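Side-chain contact in L-Ala-D/L-Glu Epimerase (Escherichia coli, PDB 1JPD), which is an epimerase of the enolase superfamily, combining an N-terminal capping domain with a beta/alpha-barrel domain: residues 126-131 against 137-142. Sequence-based numbering, arbitrary orientation.
Sequences QTVVIG and ANSAST
Val128 holds CG1 anti to its backbone N (chi1 174°), which sends its two methyls to different residues of the helix: CG1 toward Ser139 and CG2 toward Ala140. In Ser139 the hydroxyl lies opposite the backbone N (chi1 175°), on the side facing Val128, and Val128 CG1 and Ser139 OG are 4.2 Å apart. At the next helix residue, Val128 CG2 sits 4.3 Å from both the CA and the CB of Ala140, so this methyl rests against the backbone as well as the short side chain. The CA atoms of Val128 and Ala140, 6.2 Å apart, are the nearest such pair between the segments, a spacing consistent with the small side chain of Ala140. No hydrogen bond crosses the contact, and the 121 Å² buried in total is mostly owed to these three residues, Val128 giving 56 Å². The evidence therefore describes plain van der Waals packing, apolar at Ala140 and with a hydroxyl at its margin. Ala140 also touches Leu151 and, on the next helix, Ile167, while backbone hydrogen bonds tie Val128 to Lys152 and Lys154. Strand 121-128, helix 133-145 and the parallel strand 150-154 thus form a beta-alpha-beta unit whose helix packs over both strands, Val128 supplying the contact from 121-128 and Leu151 that from 150-154, as in the beta/alpha barrels of the enolase superfamily.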
loop_
_atom_site.group_PDB
_atom_site.type_symbol
_atom_site.label_atom_id
_atom_site.label_comp_id
_atom_site.label_asym_id
_atom_site.label_seq_id
_atom_site.Cartn_x
_atom_site.Cartn_y
_atom_site.Cartn_z
ATOM N N GLN A 126 11.151 -5.530 3.428
ATOM C CA GLN A 126 11.328 -5.745 4.849
ATOM C C GLN A 126 11.773 -4.422 5.430
ATOM O O GLN A 126 12.678 -3.773 4.900
ATOM C CB GLN A 126 12.388 -6.803 5.116
ATOM C CG GLN A 126 11.820 -8.188 5.134
ATOM C CD GLN A 126 10.866 -8.422 6.299
ATOM O OE1 GLN A 126 9.931 -9.211 6.184
ATOM N NE2 GLN A 126 11.109 -7.756 7.426
ATOM N N THR A 127 11.136 -4.013 6.517
ATOM C CA THR A 127 11.482 -2.753 7.129
ATOM C C THR A 127 12.727 -2.828 7.998
ATOM O O THR A 127 12.895 -3.753 8.784
ATOM C CB THR A 127 10.328 -2.212 8.002
ATOM O OG1 THR A 127 9.207 -1.897 7.172
ATOM C CG2 THR A 127 10.767 -0.955 8.752
ATOM N N VAL A 128 13.604 -1.846 7.819
ATOM C CA VAL A 128 14.798 -1.706 8.624
ATOM C C VAL A 128 14.451 -0.403 9.327
ATOM O O VAL A 128 14.494 0.673 8.730
ATOM C CB VAL A 128 16.065 -1.495 7.782
ATOM C CG1 VAL A 128 17.244 -1.221 8.700
ATOM C CG2 VAL A 128 16.338 -2.723 6.927
ATOM N N VAL A 129 14.071 -0.507 10.592
ATOM C CA VAL A 129 13.670 0.663 11.353
ATOM C C VAL A 129 14.828 1.577 11.744
ATOM O O VAL A 129 15.983 1.160 11.790
ATOM C CB VAL A 129 12.906 0.233 12.619
ATOM C CG1 VAL A 129 11.721 -0.658 12.230
ATOM C CG2 VAL A 129 13.841 -0.507 13.558
ATOM N N ILE A 130 14.503 2.836 12.020
ATOM C CA ILE A 130 15.494 3.824 12.420
ATOM C C ILE A 130 16.260 3.380 13.667
ATOM O O ILE A 130 15.704 2.747 14.560
ATOM C CB ILE A 130 14.817 5.191 12.704
ATOM C CG1 ILE A 130 14.216 5.743 11.407
ATOM C CG2 ILE A 130 15.823 6.171 13.301
ATOM C CD1 ILE A 130 13.649 7.155 11.532
ATOM N N GLY A 131 17.542 3.723 13.711
ATOM C CA GLY A 131 18.397 3.387 14.835
ATOM C C GLY A 131 19.783 3.897 14.485
ATOM O O GLY A 131 19.960 4.531 13.439
ATOM N N ALA A 137 22.593 -1.397 10.468
ATOM C CA ALA A 137 23.396 -2.281 9.642
ATOM C C ALA A 137 23.208 -3.739 10.072
ATOM O O ALA A 137 23.010 -4.616 9.226
ATOM C CB ALA A 137 24.869 -1.877 9.720
ATOM N N ASN A 138 23.257 -3.998 11.381
ATOM C CA ASN A 138 23.078 -5.361 11.887
ATOM C C ASN A 138 21.714 -5.901 11.497
ATOM O O ASN A 138 21.584 -7.056 11.078
ATOM C CB ASN A 138 23.210 -5.422 13.410
ATOM C CG ASN A 138 24.638 -5.271 13.875
ATOM O OD1 ASN A 138 25.562 -5.853 13.292
ATOM N ND2 ASN A 138 24.832 -4.497 14.940
ATOM N N SER A 139 20.694 -5.061 11.641
ATOM C CA SER A 139 19.342 -5.456 11.295
ATOM C C SER A 139 19.252 -5.814 9.820
ATOM O O SER A 139 18.693 -6.852 9.466
ATOM C CB SER A 139 18.361 -4.330 11.609
ATOM O OG SER A 139 17.058 -4.671 11.164
ATOM N N ALA A 140 19.806 -4.958 8.964
ATOM C CA ALA A 140 19.789 -5.197 7.525
ATOM C C ALA A 140 20.487 -6.512 7.192
ATOM O O ALA A 140 20.020 -7.287 6.349
ATOM C CB ALA A 140 20.464 -4.053 6.800
ATOM N N SER A 141 21.607 -6.767 7.860
ATOM C CA SER A 141 22.348 -7.997 7.614
ATOM C C SER A 141 21.544 -9.242 8.021
ATOM O O SER A 141 21.482 -10.216 7.272
ATOM C CB SER A 141 23.686 -7.967 8.359
ATOM O OG SER A 141 24.408 -9.164 8.127
ATOM N N THR A 142 20.927 -9.201 9.199
ATOM C CA THR A 142 20.127 -10.320 9.696
ATOM C C THR A 142 18.920 -10.598 8.805
ATOM O O THR A 142 18.592 -11.756 8.531
ATOM C CB THR A 142 19.611 -10.048 11.117
ATOM O OG1 THR A 142 20.720 -9.879 12.008
ATOM C CG2 THR A 142 18.750 -11.205 11.595
#